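Side-chain contacts in ribosome inactivating type 1 protein (Iris hollandica, PDB 3MVG), which belongs to the type 1 ribosome-inactivating proteins, a plant family of single-chain proteins in which a mixed beta sheet packs against helices: residues F6-T11 with N127-A132; V52-W57 with Q157-T162; R60-V65 with I153-L158. One frame throughout, in Å; residues are numbered along the deposited sequence.

Contact 1. Residues F6-T11 with N127-A132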
loop_
_atom_site.group_PDB
_atom_site.type_symbol
_atom_site.label_atom_id
_atom_site.label_comp_id
_atom_site.label_asym_id
_atom_site.label_seq_id
_atom_site.Cartn_x
_atom_site.Cartn_y
_atom_site.Cartn_z
ATOM N N PHE A 6 -15.224 -7.205 -10.658
ATOM C CA PHE A 6 -14.050 -6.437 -11.071
ATOM C C PHE A 6 -13.849 -6.628 -12.569
ATOM O O PHE A 6 -13.928 -7.752 -13.074
ATOM C CB PHE A 6 -12.788 -6.871 -10.319
ATOM C CG PHE A 6 -11.550 -6.146 -10.768
ATOM C CD1 PHE A 6 -10.648 -6.757 -11.633
ATOM C CD2 PHE A 6 -11.304 -4.837 -10.365
ATOM C CE1 PHE A 6 -9.516 -6.084 -12.067
ATOM C CE2 PHE A 6 -10.164 -4.161 -10.806
ATOM C CZ PHE A 6 -9.277 -4.794 -11.652
ATOM N N ARG A 7 -13.600 -5.524 -13.275
ATOM C CA ARG A 7 -13.329 -5.554 -14.717
ATOM C C ARG A 7 -11.966 -4.973 -15.007
ATOM O O ARG A 7 -11.623 -3.908 -14.485
ATOM C CB ARG A 7 -14.380 -4.767 -15.499
ATOM C CG ARG A 7 -15.787 -5.089 -15.081
ATOM C CD ARG A 7 -16.738 -4.963 -16.232
ATOM N NE ARG A 7 -18.101 -5.241 -15.792
ATOM C CZ ARG A 7 -19.111 -5.505 -16.609
ATOM N NH1 ARG A 7 -18.909 -5.516 -17.918
ATOM N NH2 ARG A 7 -20.317 -5.751 -16.116
ATOM N N VAL A 8 -11.187 -5.643 -15.851
ATOM C CA VAL A 8 -9.861 -5.121 -16.162
ATOM C C VAL A 8 -9.875 -3.812 -16.962
ATOM O O VAL A 8 -9.006 -2.966 -16.767
ATOM C CB VAL A 8 -8.928 -6.156 -16.845
ATOM C CG1 VAL A 8 -8.618 -7.313 -15.900
ATOM C CG2 VAL A 8 -9.494 -6.667 -18.157
ATOM N N THR A 9 -10.876 -3.646 -17.824
ATOM C CA THR A 9 -10.991 -2.455 -18.670
ATOM C C THR A 9 -11.067 -1.184 -17.830
ATOM O O THR A 9 -11.922 -1.060 -16.955
ATOM C CB THR A 9 -12.211 -2.568 -19.608
ATOM O OG1 THR A 9 -11.981 -3.637 -20.540
ATOM C CG2 THR A 9 -12.460 -1.260 -20.373
ATOM N N GLY A 10 -10.139 -0.261 -18.077
ATOM C CA GLY A 10 -10.124 1.010 -17.366
ATOM C C GLY A 10 -9.577 0.955 -15.953
ATOM O O GLY A 10 -9.741 1.909 -15.200
ATOM N N THR A 11 -8.926 -0.147 -15.579
ATOM C CA THR A 11 -8.411 -0.305 -14.214
ATOM C C THR A 11 -7.464 0.815 -13.810
ATOM O O THR A 11 -6.523 1.160 -14.533
ATOM C CB THR A 11 -7.705 -1.662 -14.024
ATOM O OG1 THR A 11 -8.680 -2.707 -14.104
ATOM C CG2 THR A 11 -7.021 -1.761 -12.658
ATOM N N ASN A 127 -2.447 -7.268 -16.854
ATOM C CA ASN A 127 -2.448 -8.113 -18.047
ATOM C C ASN A 127 -2.474 -9.614 -17.718
ATOM O O ASN A 127 -3.277 -10.336 -18.293
ATOM C CB ASN A 127 -1.332 -7.740 -19.023
ATOM C CG ASN A 127 -1.678 -6.528 -19.866
ATOM O OD1 ASN A 127 -2.715 -6.499 -20.530
ATOM N ND2 ASN A 127 -0.806 -5.525 -19.849
ATOM N N PRO A 128 -1.636 -10.083 -16.765
ATOM C CA PRO A 128 -1.778 -11.488 -16.333
ATOM C C PRO A 128 -3.159 -11.813 -15.789
ATOM O O PRO A 128 -3.673 -12.898 -16.040
ATOM C CB PRO A 128 -0.694 -11.635 -15.262
ATOM C CG PRO A 128 0.372 -10.697 -15.727
ATOM C CD PRO A 128 -0.362 -9.503 -16.294
ATOM N N LEU A 129 -3.761 -10.872 -15.066
ATOM C CA LEU A 129 -5.108 -11.054 -14.530
ATOM C C LEU A 129 -6.117 -11.267 -15.671
ATOM O O LEU A 129 -6.906 -12.214 -15.651
ATOM C CB LEU A 129 -5.493 -9.850 -13.661
ATOM C CG LEU A 129 -6.521 -10.057 -12.547
ATOM C CD1 LEU A 129 -6.562 -8.853 -11.617
ATOM C CD2 LEU A 129 -7.900 -10.333 -13.112
ATOM N N ALA A 130 -6.067 -10.392 -16.675
ATOM C CA ALA A 130 -6.933 -10.512 -17.855
ATOM C C ALA A 130 -6.705 -11.829 -18.592
ATOM O O ALA A 130 -7.660 -12.513 -18.952
ATOM C CB ALA A 130 -6.725 -9.334 -18.793
ATOM N N THR A 131 -5.445 -12.200 -18.776
ATOM C CA THR A 131 -5.118 -13.441 -19.469
ATOM C C THR A 131 -5.639 -14.664 -18.712
ATOM O O THR A 131 -6.157 -15.607 -19.318
ATOM C CB THR A 131 -3.614 -13.526 -19.708
ATOM O OG1 THR A 131 -3.248 -12.473 -20.605
ATOM C CG2 THR A 131 -3.221 -14.873 -20.313
ATOM N N ALA A 132 -5.531 -14.640 -17.388
ATOM C CA ALA A 132 -6.021 -15.736 -16.563
ATOM C C ALA A 132 -7.538 -15.866 -16.689
ATOM O O ALA A 132 -8.061 -16.978 -16.798
ATOM C CB ALA A 132 -5.594 -15.538 -15.109
#
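Val-8 meets the helix through both of its methyls, which straddle the single methyl of Ala-130. CG2 of Val-8 lies 3.9 Å from CB of Ala-130, and CG1 of Val-8 is 4.0 Å from that same CB. The valine's first torsion (chi1 -65°) sets CG1 beside its own backbone N and CG2 between that N and the carbonyl carbon; with CB already aimed at the helix, both methyls reach Ala-130. A residue as small as alanine suits this place, because the backbones come close: the CA atoms of Val-8 and Ala-130 are 6.4 Å apart. One residue earlier on the helix, Leu-129 spreads its longer side chain over the neighbouring ground. Its CD2 approaches CG1 of Val-8 at 4.2 Å, while its CD1 comes within 4.1 Å of CE1 of Phe-6, whose ring it meets at a slant. Leu-129 has two deposited conformers, so these two approaches are less certain than those of Val-8 to Ala-130. At the edge of the Phe-6 ring, in its plane, sits CG2 of Thr-11. That threonine also closes the type II turn from Val-8 to Thr-11, where the O of Val-8 takes its backbone N and, at 2.7 Å, its OG1, both arriving from one face of the carbonyl. Trp-57 packs on Val-8 and Ala-130 alike, and Leu-129 reaches on to Leu-155 and Leu-158 of helix 146-164. Between the two segments only hydrocarbon meets hydrocarbon, and the junction probably depends on exclusion of water more than on polar pairing.

Contact 2. Residues V52-W57 with Q157-T162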
loop_
_atom_site.group_PDB
_atom_site.type_symbol
_atom_site.label_atom_id
_atom_site.label_comp_id
_atom_site.label_asym_id
_atom_site.label_seq_id
_atom_site.Cartn_x
_atom_site.Cartn_y
_atom_site.Cartn_z
ATOM N N VAL A 52 -17.116 -13.887 -6.933
ATOM C CA VAL A 52 -16.295 -12.790 -7.420
ATOM C C VAL A 52 -16.280 -12.897 -8.935
ATOM O O VAL A 52 -15.638 -13.787 -9.495
ATOM C CB VAL A 52 -14.856 -12.852 -6.855
ATOM C CG1 VAL A 52 -14.007 -11.714 -7.417
ATOM C CG2 VAL A 52 -14.888 -12.766 -5.346
ATOM N N ARG A 53 -17.030 -12.016 -9.592
ATOM C CA ARG A 53 -17.138 -12.050 -11.040
ATOM C C ARG A 53 -16.087 -11.148 -11.661
ATOM O O ARG A 53 -16.034 -9.947 -11.371
ATOM C CB ARG A 53 -18.549 -11.676 -11.501
ATOM C CG ARG A 53 -18.749 -11.880 -13.006
ATOM C CD ARG A 53 -20.203 -12.072 -13.425
ATOM N NE ARG A 53 -21.108 -11.097 -12.825
ATOM C CZ ARG A 53 -22.128 -11.411 -12.029
ATOM N NH1 ARG A 53 -22.896 -10.453 -11.528
ATOM N NH2 ARG A 53 -22.387 -12.678 -11.734
ATOM N N LEU A 54 -15.243 -11.741 -12.497
ATOM C CA LEU A 54 -14.107 -11.050 -13.092
ATOM C C LEU A 54 -14.254 -11.003 -14.596
ATOM O O LEU A 54 -14.575 -12.013 -15.214
ATOM C CB LEU A 54 -12.817 -11.789 -12.753
ATOM C CG LEU A 54 -12.493 -11.999 -11.274
ATOM C CD1 LEU A 54 -11.274 -12.879 -11.149
ATOM C CD2 LEU A 54 -12.260 -10.663 -10.600
ATOM N N PHE A 55 -13.966 -9.842 -15.183
ATOM C CA PHE A 55 -14.145 -9.608 -16.625
ATOM C C PHE A 55 -12.815 -9.313 -17.300
ATOM O O PHE A 55 -12.044 -8.476 -16.823
ATOM C CB PHE A 55 -15.095 -8.429 -16.860
ATOM C CG PHE A 55 -16.517 -8.673 -16.415
ATOM C CD1 PHE A 55 -16.875 -8.584 -15.078
ATOM C CD2 PHE A 55 -17.515 -8.947 -17.353
ATOM C CE1 PHE A 55 -18.191 -8.792 -14.671
ATOM C CE2 PHE A 55 -18.842 -9.150 -16.953
ATOM C CZ PHE A 55 -19.179 -9.074 -15.617
ATOM N N ASP A 56 -12.545 -10.000 -18.408
ATOM C CA ASP A 56 -11.317 -9.783 -19.172
ATOM C C ASP A 56 -11.414 -8.560 -20.091
ATOM O O ASP A 56 -12.370 -7.797 -19.985
ATOM C CB ASP A 56 -10.904 -11.061 -19.920
ATOM C CG ASP A 56 -11.791 -11.384 -21.118
ATOM O OD1 ASP A 56 -12.649 -10.557 -21.512
ATOM O OD2 ASP A 56 -11.617 -12.493 -21.664
ATOM N N TRP A 57 -10.427 -8.360 -20.964
ATOM C CA TRP A 57 -10.414 -7.157 -21.808
ATOM C C TRP A 57 -11.637 -7.053 -22.717
ATOM O O TRP A 57 -12.048 -5.949 -23.066
ATOM C CB TRP A 57 -9.139 -7.038 -22.649
ATOM C CG TRP A 57 -7.858 -6.873 -21.871
ATOM C CD1 TRP A 57 -6.801 -7.736 -21.857
ATOM C CD2 TRP A 57 -7.492 -5.783 -21.009
ATOM N NE1 TRP A 57 -5.801 -7.256 -21.051
ATOM C CE2 TRP A 57 -6.199 -6.065 -20.509
ATOM C CE3 TRP A 57 -8.124 -4.597 -20.618
ATOM C CZ2 TRP A 57 -5.534 -5.211 -19.625
ATOM C CZ3 TRP A 57 -7.461 -3.748 -19.733
ATOM C CH2 TRP A 57 -6.178 -4.061 -19.253
ATOM N N GLN A 157 -3.721 -15.282 -6.205
ATOM C CA GLN A 157 -2.845 -14.266 -5.646
ATOM C C GLN A 157 -3.407 -12.858 -5.766
ATOM O O GLN A 157 -3.256 -12.060 -4.849
ATOM C CB GLN A 157 -1.451 -14.355 -6.236
ATOM C CG GLN A 157 -0.707 -15.597 -5.806
ATOM C CD GLN A 157 0.681 -15.622 -6.365
ATOM O OE1 GLN A 157 1.652 -15.296 -5.677
ATOM N NE2 GLN A 157 0.791 -15.972 -7.636
ATOM N N LEU A 158 -4.069 -12.553 -6.879
ATOM C CA LEU A 158 -4.564 -11.198 -7.124
ATOM C C LEU A 158 -5.938 -10.920 -6.533
ATOM O O LEU A 158 -6.390 -9.765 -6.548
ATOM C CB LEU A 158 -4.517 -10.861 -8.619
ATOM C CG LEU A 158 -3.105 -10.853 -9.206
ATOM C CD1 LEU A 158 -3.168 -10.635 -10.705
ATOM C CD2 LEU A 158 -2.269 -9.772 -8.555
ATOM N N VAL A 159 -6.593 -11.951 -6.001
ATOM C CA VAL A 159 -7.889 -11.794 -5.350
ATOM C C VAL A 159 -7.789 -12.198 -3.875
ATOM O O VAL A 159 -7.964 -11.353 -3.000
ATOM C CB VAL A 159 -8.999 -12.589 -6.090
ATOM C CG1 VAL A 159 -10.299 -12.521 -5.328
ATOM C CG2 VAL A 159 -9.177 -12.047 -7.509
ATOM N N SER A 160 -7.491 -13.469 -3.594
ATOM C CA SER A 160 -7.434 -13.951 -2.204
ATOM C C SER A 160 -6.244 -13.395 -1.425
ATOM O O SER A 160 -6.396 -12.935 -0.293
ATOM C CB SER A 160 -7.392 -15.474 -2.167
ATOM O OG SER A 160 -8.550 -16.043 -2.753
ATOM N N GLU A 161 -5.051 -13.454 -2.008
ATOM C CA GLU A 161 -3.859 -13.066 -1.248
ATOM C C GLU A 161 -3.782 -11.568 -1.009
ATOM O O GLU A 161 -3.350 -11.130 0.054
ATOM C CB GLU A 161 -2.567 -13.575 -1.887
ATOM C CG GLU A 161 -2.471 -15.102 -2.045
ATOM C CD GLU A 161 -2.331 -15.880 -0.749
ATOM O OE1 GLU A 161 -2.395 -15.289 0.352
ATOM O OE2 GLU A 161 -2.148 -17.108 -0.848
ATOM N N THR A 162 -4.177 -10.776 -2.004
ATOM C CA THR A 162 -4.261 -9.324 -1.835
ATOM C C THR A 162 -5.382 -8.922 -0.859
ATOM O O THR A 162 -5.230 -7.952 -0.115
ATOM C CB THR A 162 -4.460 -8.632 -3.181
ATOM O OG1 THR A 162 -5.567 -9.255 -3.828
ATOM C CG2 THR A 162 -3.209 -8.750 -4.063
#
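The strand and the helix are separated by the side chains of both, the CA atoms of Val-52 and Val-159 being 8.7 Å apart. Val-159 is the helix's sole point of touch here, and each of its methyls has its own partner. CG1, held opposite the backbone N (chi1 175°), meets CG1 of Val-52 at 4.3 Å. The other branch, CG2, comes equally near to CD1 of Leu-54, also at 4.3 Å. Val-52 and Leu-54, two positions apart on an extended strand, point to the same side of the sheet, and the branched valine can serve both at once. This is the helix-on-sheet packing of the ribosome-inactivating protein fold, in which helix 146-164 runs through the middle of the molecule and covers one face of the mixed sheet. Within the contact the helix widens into a pi-type turn, marked by the bond of 3.3 Å from N of Thr-162 to O of Gln-157. Val-159 lies in this widened turn. Aliphatic residues suit these buried places, since the surroundings are apolar too: Leu-23 of helix 13-27 packs on both valines, Phe-19 also packs on Val-52, and Ile-133 of helix 126-138 lies against Leu-54.

Contact 3. Residues R60-V65 with I153-L158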
loop_
_atom_site.group_PDB
_atom_site.type_symbol
_atom_site.label_atom_id
_atom_site.label_comp_id
_atom_site.label_asym_id
_atom_site.label_seq_id
_atom_site.Cartn_x
_atom_site.Cartn_y
_atom_site.Cartn_z
ATOM N N ARG A 60 -15.507 -10.710 -21.189
ATOM C CA ARG A 60 -15.881 -12.101 -20.988
ATOM C C ARG A 60 -15.636 -12.434 -19.524
ATOM O O ARG A 60 -14.515 -12.266 -19.035
ATOM C CB ARG A 60 -15.061 -13.020 -21.887
ATOM C CG ARG A 60 -15.319 -12.818 -23.374
ATOM C CD ARG A 60 -14.233 -13.468 -24.211
ATOM N NE ARG A 60 -12.962 -12.765 -24.072
ATOM C CZ ARG A 60 -12.515 -11.856 -24.932
ATOM N NH1 ARG A 60 -13.230 -11.539 -26.004
ATOM N NH2 ARG A 60 -11.352 -11.266 -24.722
ATOM N N PRO A 61 -16.682 -12.886 -18.811
ATOM C CA PRO A 61 -16.535 -13.115 -17.382
ATOM C C PRO A 61 -16.263 -14.556 -16.977
ATOM O O PRO A 61 -16.599 -15.497 -17.697
ATOM C CB PRO A 61 -17.904 -12.719 -16.845
ATOM C CG PRO A 61 -18.855 -13.160 -17.938
ATOM C CD PRO A 61 -18.091 -13.028 -19.246
ATOM N N ILE A 62 -15.608 -14.717 -15.828
ATOM C CA ILE A 62 -15.621 -15.970 -15.057
ATOM C C ILE A 62 -15.916 -15.597 -13.611
ATOM O O ILE A 62 -15.543 -14.501 -13.179
ATOM C CB ILE A 62 -14.299 -16.800 -15.167
ATOM C CG1 ILE A 62 -13.110 -16.090 -14.508
ATOM C CG2 ILE A 62 -14.008 -17.153 -16.607
ATOM C CD1 ILE A 62 -12.861 -16.521 -13.085
ATOM N N THR A 63 -16.596 -16.482 -12.875
ATOM C CA THR A 63 -16.958 -16.210 -11.496
ATOM C C THR A 63 -16.204 -17.135 -10.571
ATOM O O THR A 63 -16.421 -18.346 -10.608
ATOM C CB THR A 63 -18.466 -16.355 -11.271
ATOM O OG1 THR A 63 -19.154 -15.470 -12.164
ATOM C CG2 THR A 63 -18.845 -16.010 -9.823
ATOM N N LEU A 64 -15.333 -16.568 -9.744
ATOM C CA LEU A 64 -14.696 -17.345 -8.693
ATOM C C LEU A 64 -15.674 -17.553 -7.549
ATOM O O LEU A 64 -16.465 -16.656 -7.227
ATOM C CB LEU A 64 -13.470 -16.620 -8.151
ATOM C CG LEU A 64 -12.342 -16.271 -9.118
ATOM C CD1 LEU A 64 -11.276 -15.475 -8.383
ATOM C CD2 LEU A 64 -11.747 -17.531 -9.728
ATOM N N VAL A 65 -15.627 -18.731 -6.942
ATOM C CA VAL A 65 -16.383 -18.991 -5.727
ATOM C C VAL A 65 -15.387 -19.005 -4.586
ATOM O O VAL A 65 -14.447 -19.806 -4.584
ATOM C CB VAL A 65 -17.143 -20.331 -5.798
ATOM C CG1 VAL A 65 -18.001 -20.529 -4.547
ATOM C CG2 VAL A 65 -17.987 -20.399 -7.070
ATOM N N ILE A 153 -3.352 -19.820 -10.131
ATOM C CA ILE A 153 -2.244 -19.247 -9.365
ATOM C C ILE A 153 -2.282 -17.719 -9.445
ATOM O O ILE A 153 -2.114 -17.026 -8.436
ATOM C CB ILE A 153 -0.882 -19.792 -9.858
ATOM C CG1 ILE A 153 -0.731 -21.251 -9.420
ATOM C CG2 ILE A 153 0.273 -18.958 -9.321
ATOM C CD1 ILE A 153 0.428 -21.989 -10.079
ATOM N N VAL A 154 -2.490 -17.195 -10.654
ATOM C CA VAL A 154 -2.574 -15.750 -10.873
ATOM C C VAL A 154 -3.782 -15.165 -10.130
ATOM O O VAL A 154 -3.655 -14.201 -9.370
ATOM C CB VAL A 154 -2.640 -15.412 -12.385
ATOM C CG1 VAL A 154 -2.905 -13.925 -12.611
ATOM C CG2 VAL A 154 -1.342 -15.820 -13.083
ATOM N N LEU A 155 -4.951 -15.763 -10.332
ATOM C CA LEU A 155 -6.191 -15.213 -9.761
ATOM C C LEU A 155 -6.254 -15.318 -8.243
ATOM O O LEU A 155 -6.682 -14.381 -7.583
ATOM C CB LEU A 155 -7.416 -15.857 -10.403
ATOM C CG LEU A 155 -7.538 -15.565 -11.900
ATOM C CD1 LEU A 155 -8.721 -16.297 -12.506
ATOM C CD2 LEU A 155 -7.595 -14.067 -12.216
ATOM N N ILE A 156 -5.816 -16.449 -7.693
ATOM C CA ILE A 156 -5.762 -16.609 -6.248
ATOM C C ILE A 156 -4.880 -15.531 -5.622
ATOM O O ILE A 156 -5.260 -14.905 -4.625
ATOM C CB ILE A 156 -5.310 -18.028 -5.851
ATOM C CG1 ILE A 156 -6.429 -19.029 -6.165
ATOM C CG2 ILE A 156 -4.913 -18.073 -4.370
ATOM C CD1 ILE A 156 -5.993 -20.487 -6.194
ATOM N N GLN A 157 -3.721 -15.282 -6.205
ATOM C CA GLN A 157 -2.845 -14.266 -5.646
ATOM C C GLN A 157 -3.407 -12.858 -5.766
ATOM O O GLN A 157 -3.256 -12.060 -4.849
ATOM C CB GLN A 157 -1.451 -14.355 -6.236
ATOM C CG GLN A 157 -0.707 -15.597 -5.806
ATOM C CD GLN A 157 0.681 -15.622 -6.365
ATOM O OE1 GLN A 157 1.652 -15.296 -5.677
ATOM N NE2 GLN A 157 0.791 -15.972 -7.636
ATOM N N LEU A 158 -4.069 -12.553 -6.879
ATOM C CA LEU A 158 -4.564 -11.198 -7.124
ATOM C C LEU A 158 -5.938 -10.920 -6.533
ATOM O O LEU A 158 -6.390 -9.765 -6.548
ATOM C CB LEU A 158 -4.517 -10.861 -8.619
ATOM C CG LEU A 158 -3.105 -10.853 -9.206
ATOM C CD1 LEU A 158 -3.168 -10.635 -10.705
ATOM C CD2 LEU A 158 -2.269 -9.772 -8.555
#
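First torsions direct Ile-62 and Leu-155 at each other: in the isoleucine CG1 stands between the backbone N and the carbonyl carbon (chi1 67°), and in the leucine CG is opposite the carbonyl carbon (chi1 -64°). The two side chains then reach for each other tip to tip, with CD1 of Ile-62 at 4.2 Å from CD1 of Leu-155. Ile-62 was deposited in two conformers, and the one that makes this approach has an unusual second torsion (chi2 95°), so the approach is less certain than the rest. The same leucine methyl serves a second neighbour, for CD1 of Leu-155 is 4.3 Å from CD2 of Leu-64. Leu-155 therefore sets its end against two strand residues two positions apart, both directed from the sheet to the helix. Its side chain, branched at CG, carries a methyl far enough from the backbone to reach both, although the CA atoms of Leu-64 and Leu-155 lie 8.8 Å apart. Elsewhere on the helix, Gln-157 turns its amide back onto its own backbone: NE2 donates to O of Ile-153 over 3.2 Å, nearly in the plane of the glutamine amide but from above the plane of the Ile-153 carbonyl. That oxygen also takes the backbone N of Gln-157, and the two donors come from opposite faces of the carbonyl. With OE1 held by NE2 of Gln-198, the buried amide is gripped through both OE1 and NE2, which limits its rotation. Next to it Ile-156 packs on Tyr-72 and Val-73, so the helix also meets strand 72-78, and on helix 108-115. The whole is helix-on-sheet packing of an alpha+beta fold, as in the core of ribosome-inactivating proteins.

All three contacts lie on one sheet, where strands 3-7, 49-55 and 61-67 are successive neighbours. Contacts 2 and 3 are closest, their centres about 4 Å apart; they share helix 146-164, and Val-52 O probably bonds Leu-64 N at 2.8 Å. Contact 1 lies about 8 Å from contact 2 and about 10 Å from contact 3, centre to centre. Its strand is tied to that of contact 2 by a probable bond of 2.9 Å from Phe-6 N to Arg-53 O. Its helix rests on the helix of the other two, with CB of Ala-132 at 3.8 Å from CG of Leu-155. The contacts thus form one continuous hydrophobic core.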